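Local coordinates for uncharacterized protein (PDB 5CAG), which probably serves as the anchoring subunit of a fimbrium, a predicted outer-membrane lipoprotein of the FimB/Mfa2 family in Bacteroides ovatus, at residues A[19-25]-A[133-139]; A[158-164]-A[234-240]. All coordinates share one frame. Numbering follows the deposited sequence.

Contact 1 of 2, residues A[19-25]-A[133-139]; sequences GVDIKLD and VLRLDWK
Strands 20-25 and 134-139 run parallel in extended conformation. Their axes approach to 4.7 Å at an angle of 20°. The register pairs Val20 with Leu134, Ile22 with Leu136 and Leu24 with Trp138.

Six backbone hydrogen bonds form the ladder, all made in segment 19-25 by Gly19, Asp21, Lys23 and Asp25. Leu134 N donates to Gly19 O (3.2 Å) and Asp21 N to Leu134 O (2.8 Å). Leu136 N donates to Asp21 O (2.9 Å) and Lys23 N to Leu136 O (3.0 Å). Trp138 N donates to Lys23 O (2.9 Å) and Asp25 N to Trp138 O (3.0 Å). This stagger is characteristic of a parallel pair.

Val20, Ile22, Leu24, Leu134, Leu136 and Trp138 share the apolar face, all with chi1 m. Ile22 CG1 makes a CH-pi contact 4.1 Å from the centroid of the Trp138 six-membered ring. Leu24 CD2 packs on Trp138 CB at 3.7 Å.

Asp21, Lys23, Asp25, Arg135, Asp137 and Lys139 line the other, polar face. Asp25 OD2 forms a salt bridge with Lys139 NZ (3.5 Å), which also hydrogen-bonds Asp27 O.

Strand 59-62 pairs antiparallel with strand 20-25, and strand 118-127 with strand 134-154. Trp138 reaches strands 118-127 and 67-75, in the core.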
ATOM      1  N   GLY A  19     -28.738 -11.324   9.450  1.00138.75           N
ATOM      2  CA  GLY A  19     -27.926 -10.129   9.243  1.00133.10           C
ATOM      3  C   GLY A  19     -26.822  -9.919  10.265  1.00129.44           C
ATOM      4  O   GLY A  19     -26.894 -10.423  11.395  1.00129.71           O
ATOM      5  N   VAL A  20     -25.769  -9.192   9.860  1.00118.49           N
ATOM      6  CA  VAL A  20     -24.655  -8.855  10.743  1.00113.03           C
ATOM      7  C   VAL A  20     -24.611  -7.333  10.926  1.00111.89           C
ATOM      8  O   VAL A  20     -25.189  -6.599  10.123  1.00112.05           O
ATOM      9  CB  VAL A  20     -23.278  -9.433  10.323  1.00113.70           C
ATOM     10  CG1 VAL A  20     -23.276 -10.954  10.351  1.00114.60           C
ATOM     11  CG2 VAL A  20     -22.828  -8.909   8.970  1.00112.45           C
ATOM     12  N   ASP A  21     -23.972  -6.875  12.008  1.00104.37           N
ATOM     13  CA  ASP A  21     -23.830  -5.464  12.316  1.00102.29           C
ATOM     14  C   ASP A  21     -22.369  -5.195  12.636  1.00102.06           C
ATOM     15  O   ASP A  21     -21.861  -5.572  13.702  1.00101.25           O
ATOM     16  CB  ASP A  21     -24.773  -5.038  13.458  1.00106.06           C
ATOM     17  CG  ASP A  21     -24.901  -3.537  13.719  1.00119.48           C
ATOM     18  OD1 ASP A  21     -24.104  -2.748  13.137  1.00119.06           O
ATOM     19  OD2 ASP A  21     -25.752  -3.153  14.546  1.00127.44           O
ATOM     20  N   ILE A  22     -21.685  -4.555  11.681  1.00 94.86           N
ATOM     21  CA  ILE A  22     -20.277  -4.215  11.800  1.00 90.26           C
ATOM     22  C   ILE A  22     -20.140  -2.815  12.384  1.00 92.00           C
ATOM     23  O   ILE A  22     -20.770  -1.873  11.903  1.00 92.46           O
ATOM     24  CB  ILE A  22     -19.583  -4.356  10.417  1.00 91.25           C
ATOM     25  CG1 ILE A  22     -19.516  -5.836   9.994  1.00 92.29           C
ATOM     26  CG2 ILE A  22     -18.189  -3.713  10.393  1.00 88.63           C
ATOM     27  CD1 ILE A  22     -19.792  -6.073   8.522  1.00 99.63           C
ATOM     28  N   LYS A  23     -19.349  -2.702  13.457  1.00 86.82           N
ATOM     29  CA  LYS A  23     -18.956  -1.430  14.059  1.00 85.64           C
ATOM     30  C   LYS A  23     -17.457  -1.286  13.847  1.00 86.11           C
ATOM     31  O   LYS A  23     -16.710  -2.229  14.111  1.00 85.14           O
ATOM     32  CB  LYS A  23     -19.341  -1.315  15.542  1.00 89.21           C
ATOM     33  CG  LYS A  23     -19.087   0.087  16.121  1.00101.75           C
ATOM     34  CD  LYS A  23     -18.897   0.062  17.645  1.00116.63           C
ATOM     35  CE  LYS A  23     -18.150   1.264  18.189  1.00128.88           C
ATOM     36  NZ  LYS A  23     -18.598   1.627  19.568  1.00140.84           N
ATOM     37  N   LEU A  24     -17.025  -0.145  13.313  1.00 81.34           N
ATOM     38  CA  LEU A  24     -15.610   0.101  13.050  1.00 79.20           C
ATOM     39  C   LEU A  24     -15.076   1.161  13.971  1.00 85.05           C
ATOM     40  O   LEU A  24     -15.692   2.212  14.130  1.00 86.58           O
ATOM     41  CB  LEU A  24     -15.345   0.504  11.588  1.00 78.10           C
ATOM     42  CG  LEU A  24     -15.721  -0.509  10.509  1.00 82.90           C
ATOM     43  CD1 LEU A  24     -15.659   0.110   9.158  1.00 82.82           C
ATOM     44  CD2 LEU A  24     -14.819  -1.694  10.530  1.00 83.54           C
ATOM     45  N   ASP A  25     -13.951   0.866  14.613  1.00 82.20           N
ATOM     46  CA  ASP A  25     -13.254   1.798  15.477  1.00 82.98           C
ATOM     47  C   ASP A  25     -12.044   2.271  14.723  1.00 84.81           C
ATOM     48  O   ASP A  25     -11.420   1.489  13.967  1.00 82.86           O
ATOM     49  CB  ASP A  25     -12.878   1.168  16.829  1.00 87.03           C
ATOM     50  CG  ASP A  25     -12.411   2.172  17.878  1.00109.09           C
ATOM     51  OD1 ASP A  25     -12.681   3.391  17.702  1.00113.38           O
ATOM     52  OD2 ASP A  25     -11.799   1.739  18.890  1.00115.81           O
ATOM     53  N   VAL A 133     -29.293 -10.375  15.353  1.00125.43           N
ATOM     54  CA  VAL A 133     -28.215  -9.736  14.565  1.00121.04           C
ATOM     55  C   VAL A 133     -26.833 -10.030  15.201  1.00121.66           C
ATOM     56  O   VAL A 133     -26.640  -9.741  16.388  1.00121.37           O
ATOM     57  CB  VAL A 133     -28.421  -8.194  14.431  1.00123.37           C
ATOM     58  CG1 VAL A 133     -27.764  -7.660  13.168  1.00120.93           C
ATOM     59  CG2 VAL A 133     -29.893  -7.793  14.488  1.00126.38           C
ATOM     60  N   LEU A 134     -25.873 -10.579  14.424  1.00114.91           N
ATOM     61  CA  LEU A 134     -24.533 -10.877  14.958  1.00111.36           C
ATOM     62  C   LEU A 134     -23.683  -9.597  14.904  1.00109.28           C
ATOM     63  O   LEU A 134     -23.601  -8.962  13.854  1.00107.35           O
ATOM     64  CB  LEU A 134     -23.871 -12.055  14.215  1.00111.31           C
ATOM     65  CG  LEU A 134     -24.635 -13.388  14.324  1.00120.00           C
ATOM     66  CD1 LEU A 134     -24.754 -14.080  12.968  1.00121.71           C
ATOM     67  CD2 LEU A 134     -24.067 -14.305  15.423  1.00122.46           C
ATOM     68  N   ARG A 135     -23.123  -9.179  16.052  1.00103.04           N
ATOM     69  CA  ARG A 135     -22.378  -7.925  16.163  1.00 99.95           C
ATOM     70  C   ARG A 135     -20.860  -8.122  16.096  1.00100.15           C
ATOM     71  O   ARG A 135     -20.244  -8.637  17.030  1.00100.49           O
ATOM     72  CB  ARG A 135     -22.761  -7.168  17.453  1.00101.26           C
ATOM     73  CG  ARG A 135     -24.078  -6.382  17.381  1.00117.99           C
ATOM     74  CD  ARG A 135     -25.275  -7.113  17.982  1.00137.99           C
ATOM     75  NE  ARG A 135     -26.547  -6.485  17.605  1.00157.64           N
ATOM     76  CZ  ARG A 135     -27.750  -6.999  17.853  1.00179.79           C
ATOM     77  NH1 ARG A 135     -27.867  -8.164  18.478  1.00169.28           N
ATOM     78  NH2 ARG A 135     -28.845  -6.355  17.471  1.00170.25           N
ATOM     79  N   LEU A 136     -20.259  -7.686  14.986  1.00 93.53           N
ATOM     80  CA  LEU A 136     -18.812  -7.713  14.779  1.00 90.51           C
ATOM     81  C   LEU A 136     -18.198  -6.359  15.207  1.00 94.83           C
ATOM     82  O   LEU A 136     -18.747  -5.304  14.860  1.00 95.98           O
ATOM     83  CB  LEU A 136     -18.484  -7.965  13.292  1.00 88.92           C
ATOM     84  CG  LEU A 136     -18.604  -9.346  12.648  1.00 92.92           C
ATOM     85  CD1 LEU A 136     -17.792 -10.391  13.338  1.00 91.73           C
ATOM     86  CD2 LEU A 136     -20.017  -9.703  12.309  1.00 98.97           C
ATOM     87  N   ASP A 137     -17.078  -6.372  15.938  1.00 89.71           N
ATOM     88  CA  ASP A 137     -16.427  -5.122  16.315  1.00 88.47           C
ATOM     89  C   ASP A 137     -15.040  -5.127  15.709  1.00 90.60           C
ATOM     90  O   ASP A 137     -14.162  -5.837  16.179  1.00 90.43           O
ATOM     91  CB  ASP A 137     -16.415  -4.927  17.825  1.00 91.48           C
ATOM     92  CG  ASP A 137     -17.733  -4.421  18.347  1.00103.99           C
ATOM     93  OD1 ASP A 137     -18.683  -5.226  18.435  1.00107.05           O
ATOM     94  OD2 ASP A 137     -17.817  -3.219  18.667  1.00109.99           O
ATOM     95  N   TRP A 138     -14.881  -4.423  14.596  1.00 85.57           N
ATOM     96  CA  TRP A 138     -13.645  -4.428  13.839  1.00 83.14           C
ATOM     97  C   TRP A 138     -12.938  -3.108  13.912  1.00 84.63           C
ATOM     98  O   TRP A 138     -13.531  -2.092  14.248  1.00 84.49           O
ATOM     99  CB  TRP A 138     -13.932  -4.792  12.366  1.00 81.77           C
ATOM    100  CG  TRP A 138     -14.453  -6.188  12.138  1.00 83.86           C
ATOM    101  CD1 TRP A 138     -14.283  -7.267  12.952  1.00 87.54           C
ATOM    102  CD2 TRP A 138     -15.105  -6.678  10.960  1.00 84.45           C
ATOM    103  NE1 TRP A 138     -14.825  -8.386  12.375  1.00 88.12           N
ATOM    104  CE2 TRP A 138     -15.329  -8.059  11.147  1.00 89.54           C
ATOM    105  CE3 TRP A 138     -15.528  -6.085   9.759  1.00 85.95           C
ATOM    106  CZ2 TRP A 138     -15.974  -8.856  10.190  1.00 90.42           C
ATOM    107  CZ3 TRP A 138     -16.198  -6.872   8.822  1.00 88.94           C
ATOM    108  CH2 TRP A 138     -16.395  -8.243   9.034  1.00 90.81           C
ATOM    109  N   LYS A 139     -11.639  -3.160  13.633  1.00 80.32           N
ATOM    110  CA  LYS A 139     -10.657  -2.075  13.563  1.00 78.96           C
ATOM    111  C   LYS A 139      -9.828  -2.372  12.333  1.00 85.21           C
ATOM    112  O   LYS A 139      -9.572  -3.551  12.057  1.00 87.52           O
ATOM    113  CB  LYS A 139      -9.800  -2.040  14.836  1.00 79.94           C
ATOM    114  CG  LYS A 139      -8.819  -0.891  14.881  1.00 83.52           C
ATOM    115  CD  LYS A 139      -8.261  -0.593  16.264  1.00 87.65           C
ATOM    116  CE  LYS A 139      -8.983   0.527  16.983  1.00 92.37           C
ATOM    117  NZ  LYS A 139      -8.501   0.679  18.393  1.00103.71           N
TER

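Contact 2 of 2, residues A[158-164]-A[234-240]; sequences YVATVVG and ILKFIKT
Segments 158-164 and 234-240 pair antiparallel. Strands 161-164 and 234-239 have axes 4.6 Å apart at 158°.

Ile234 O receives a CA-H...O contact from Gly164 CA (3.4 Å). Leu235 lies opposite Gly164, and its CB is 4.3 Å from Val162 CG1. Lys236 and Val163 form a hydrogen-bonded pair: Lys236 N to Val163 O is 2.8 Å, Val163 N to Lys236 O 2.9 Å. Phe237 (chi1 m) faces Val162 in a non-hydrogen-bonded pair. Its CD1 lies 3.6 Å from Val162 CG2 and 3.7 Å from Val159 CG2. Ile238 N donates to Thr161 O (2.8 Å). Ile238 O accepts from Ala160 N (2.7 Å) and, weakly, from Thr161 N (3.3 Å). Lys239 pairs with Val159, CA to CA 4.3 Å. Thr240 N makes a weak bond to Tyr158 O (2.9 Å).

The register thus shifts by one where Ala160 (phi/psi -87/-54) turns the chain. Ala160 and Thr161 opposite Ile238 form a classic beta bulge between two antiparallel strands of a mixed sheet.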
ATOM      1  N   TYR A 158      23.828  22.920 -10.410  1.00 93.55           N
ATOM      2  CA  TYR A 158      23.833  22.368 -11.753  1.00 92.27           C
ATOM      3  C   TYR A 158      22.594  21.493 -12.015  1.00 91.07           C
ATOM      4  O   TYR A 158      22.383  21.081 -13.154  1.00 90.97           O
ATOM      5  CB  TYR A 158      25.120  21.556 -11.970  1.00 94.75           C
ATOM      6  CG  TYR A 158      26.386  22.320 -11.663  1.00100.31           C
ATOM      7  CD1 TYR A 158      26.586  23.606 -12.156  1.00103.73           C
ATOM      8  CD2 TYR A 158      27.403  21.746 -10.906  1.00103.54           C
ATOM      9  CE1 TYR A 158      27.753  24.317 -11.875  1.00107.78           C
ATOM     10  CE2 TYR A 158      28.585  22.441 -10.634  1.00107.71           C
ATOM     11  CZ  TYR A 158      28.755  23.728 -11.120  1.00116.04           C
ATOM     12  OH  TYR A 158      29.907  24.429 -10.846  1.00119.54           O
ATOM     13  N   VAL A 159      21.771  21.232 -10.992  1.00 83.04           N
ATOM     14  CA  VAL A 159      20.602  20.382 -11.156  1.00 79.99           C
ATOM     15  C   VAL A 159      19.369  21.217 -11.478  1.00 85.60           C
ATOM     16  O   VAL A 159      19.124  22.244 -10.841  1.00 87.95           O
ATOM     17  CB  VAL A 159      20.340  19.469  -9.930  1.00 81.57           C
ATOM     18  CG1 VAL A 159      19.063  18.668 -10.124  1.00 79.36           C
ATOM     19  CG2 VAL A 159      21.508  18.525  -9.669  1.00 82.06           C
ATOM     20  N   ALA A 160      18.594  20.756 -12.463  1.00 79.85           N
ATOM     21  CA  ALA A 160      17.319  21.338 -12.848  1.00 78.79           C
ATOM     22  C   ALA A 160      16.246  20.731 -11.987  1.00 80.90           C
ATOM     23  O   ALA A 160      15.483  21.464 -11.354  1.00 80.44           O
ATOM     24  CB  ALA A 160      17.031  21.070 -14.318  1.00 79.88           C
ATOM     25  N   THR A 161      16.184  19.375 -11.965  1.00 76.04           N
ATOM     26  CA  THR A 161      15.232  18.617 -11.161  1.00 73.49           C
ATOM     27  C   THR A 161      15.797  17.256 -10.818  1.00 77.80           C
ATOM     28  O   THR A 161      16.654  16.756 -11.551  1.00 77.69           O
ATOM     29  CB  THR A 161      13.864  18.525 -11.835  1.00 72.84           C
ATOM     30  OG1 THR A 161      12.931  18.009 -10.881  1.00 80.04           O
ATOM     31  CG2 THR A 161      13.874  17.718 -13.133  1.00 59.60           C
ATOM     32  N   VAL A 162      15.340  16.682  -9.676  1.00 75.21           N
ATOM     33  CA  VAL A 162      15.743  15.348  -9.190  1.00 75.38           C
ATOM     34  C   VAL A 162      14.521  14.425  -9.110  1.00 80.43           C
ATOM     35  O   VAL A 162      13.477  14.823  -8.556  1.00 82.36           O
ATOM     36  CB  VAL A 162      16.465  15.376  -7.835  1.00 79.27           C
ATOM     37  CG1 VAL A 162      17.216  14.082  -7.606  1.00 79.69           C
ATOM     38  CG2 VAL A 162      17.412  16.551  -7.738  1.00 80.64           C
ATOM     39  N   VAL A 163      14.661  13.200  -9.647  1.00 74.16           N
ATOM     40  CA  VAL A 163      13.611  12.192  -9.656  1.00 72.91           C
ATOM     41  C   VAL A 163      14.108  10.979  -8.858  1.00 80.76           C
ATOM     42  O   VAL A 163      15.093  10.322  -9.239  1.00 83.83           O
ATOM     43  CB  VAL A 163      13.142  11.846 -11.109  1.00 76.80           C
ATOM     44  CG1 VAL A 163      12.425  10.495 -11.209  1.00 75.82           C
ATOM     45  CG2 VAL A 163      12.243  12.942 -11.655  1.00 76.80           C
ATOM     46  N   GLY A 164      13.425  10.701  -7.752  1.00 75.37           N
ATOM     47  CA  GLY A 164      13.741   9.552  -6.918  1.00 75.10           C
ATOM     48  C   GLY A 164      12.927   8.317  -7.254  1.00 79.72           C
ATOM     49  O   GLY A 164      11.779   8.409  -7.700  1.00 78.96           O
ATOM     50  N   ILE A 234      17.449   5.365  -5.862  1.00 79.63           N
ATOM     51  CA  ILE A 234      18.070   5.910  -7.077  1.00 78.43           C
ATOM     52  C   ILE A 234      17.703   7.362  -7.190  1.00 80.89           C
ATOM     53  O   ILE A 234      16.527   7.701  -7.166  1.00 81.08           O
ATOM     54  CB  ILE A 234      17.747   5.146  -8.399  1.00 80.91           C
ATOM     55  CG1 ILE A 234      17.815   3.598  -8.258  1.00 82.00           C
ATOM     56  CG2 ILE A 234      18.691   5.605  -9.501  1.00 83.22           C
ATOM     57  CD1 ILE A 234      16.403   2.852  -7.902  1.00 86.12           C
ATOM     58  N   LEU A 235      18.703   8.219  -7.283  1.00 76.78           N
ATOM     59  CA  LEU A 235      18.477   9.644  -7.441  1.00 75.45           C
ATOM     60  C   LEU A 235      18.882  10.024  -8.858  1.00 80.04           C
ATOM     61  O   LEU A 235      20.060   9.884  -9.232  1.00 81.49           O
ATOM     62  CB  LEU A 235      19.255  10.443  -6.383  1.00 76.10           C
ATOM     63  CG  LEU A 235      18.857  10.229  -4.916  1.00 78.76           C
ATOM     64  CD1 LEU A 235      19.789  11.008  -3.994  1.00 79.35           C
ATOM     65  CD2 LEU A 235      17.380  10.617  -4.660  1.00 75.58           C
ATOM     66  N   LYS A 236      17.885  10.409  -9.680  1.00 74.48           N
ATOM     67  CA  LYS A 236      18.116  10.767 -11.080  1.00 74.79           C
ATOM     68  C   LYS A 236      18.246  12.279 -11.163  1.00 80.23           C
ATOM     69  O   LYS A 236      17.247  12.978 -11.008  1.00 81.00           O
ATOM     70  CB  LYS A 236      16.983  10.222 -11.963  1.00 75.06           C
ATOM     71  CG  LYS A 236      17.285  10.151 -13.444  1.00 79.97           C
ATOM     72  CD  LYS A 236      16.519   9.001 -14.093  1.00 88.44           C
ATOM     73  CE  LYS A 236      15.884   9.395 -15.393  1.00 89.12           C
ATOM     74  NZ  LYS A 236      16.764   9.190 -16.596  1.00101.59           N
ATOM     75  N   PHE A 237      19.481  12.794 -11.287  1.00 76.00           N
ATOM     76  CA  PHE A 237      19.664  14.235 -11.357  1.00 74.89           C
ATOM     77  C   PHE A 237      19.594  14.674 -12.784  1.00 78.44           C
ATOM     78  O   PHE A 237      20.424  14.241 -13.587  1.00 81.15           O
ATOM     79  CB  PHE A 237      20.993  14.689 -10.733  1.00 78.21           C
ATOM     80  CG  PHE A 237      21.172  14.332  -9.280  1.00 79.37           C
ATOM     81  CD1 PHE A 237      20.703  15.174  -8.278  1.00 81.36           C
ATOM     82  CD2 PHE A 237      21.840  13.168  -8.910  1.00 81.47           C
ATOM     83  CE1 PHE A 237      20.852  14.835  -6.931  1.00 81.96           C
ATOM     84  CE2 PHE A 237      21.987  12.826  -7.566  1.00 83.91           C
ATOM     85  CZ  PHE A 237      21.490  13.659  -6.584  1.00 81.40           C
ATOM     86  N   ILE A 238      18.596  15.511 -13.123  1.00 71.08           N
ATOM     87  CA  ILE A 238      18.490  16.113 -14.448  1.00 70.35           C
ATOM     88  C   ILE A 238      19.257  17.429 -14.374  1.00 74.71           C
ATOM     89  O   ILE A 238      18.877  18.306 -13.596  1.00 74.01           O
ATOM     90  CB  ILE A 238      17.023  16.301 -14.889  1.00 71.41           C
ATOM     91  CG1 ILE A 238      16.218  14.974 -14.841  1.00 70.22           C
ATOM     92  CG2 ILE A 238      16.958  16.990 -16.246  1.00 71.06           C
ATOM     93  CD1 ILE A 238      16.727  13.853 -15.767  1.00 82.33           C
ATOM     94  N   LYS A 239      20.365  17.540 -15.106  1.00 72.54           N
ATOM     95  CA  LYS A 239      21.221  18.733 -15.084  1.00 74.70           C
ATOM     96  C   LYS A 239      20.574  19.940 -15.839  1.00 76.96           C
ATOM     97  O   LYS A 239      19.534  19.778 -16.480  1.00 74.49           O
ATOM     98  CB  LYS A 239      22.630  18.424 -15.651  1.00 80.28           C
ATOM     99  CG  LYS A 239      23.483  17.461 -14.814  1.00 92.20           C
ATOM    100  CD  LYS A 239      24.885  17.385 -15.419  1.00101.84           C
ATOM    101  CE  LYS A 239      25.738  16.218 -15.009  1.00100.83           C
ATOM    102  NZ  LYS A 239      26.831  16.034 -16.004  1.00112.68           N
ATOM    103  N   THR A 240      21.204  21.138 -15.764  1.00 74.36           N
ATOM    104  CA  THR A 240      20.662  22.342 -16.391  1.00 75.23           C
ATOM    105  C   THR A 240      20.729  22.250 -17.904  1.00 82.68           C
ATOM    106  O   THR A 240      20.018  22.994 -18.584  1.00 84.94           O
ATOM    107  CB  THR A 240      21.310  23.635 -15.881  1.00 86.13           C
ATOM    108  OG1 THR A 240      22.689  23.702 -16.255  1.00 94.38           O
ATOM    109  CG2 THR A 240      21.120  23.848 -14.392  1.00 82.41           C
TER

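How the contacts relate
The two contacts lie on opposite sides of the chain's centre. Their centres are 50 Å apart and their nearest atoms about 31 Å, so they do not touch. They come in series: contact 1 closes at 139, before contact 2 opens at 158. Strand 134-154 carries one side of contact 1, and strand 159-167, next in the chain, carries one side of contact 2. Both contacts belong to one large mixed sheet. Strands 197-205 and 187-193 continue the pairing from strand 134-154 to strand 159-167. The wide separation fits an elongated, strand-rich protein, with parallel pairing in contact 1 and bulged antiparallel pairing in contact 2.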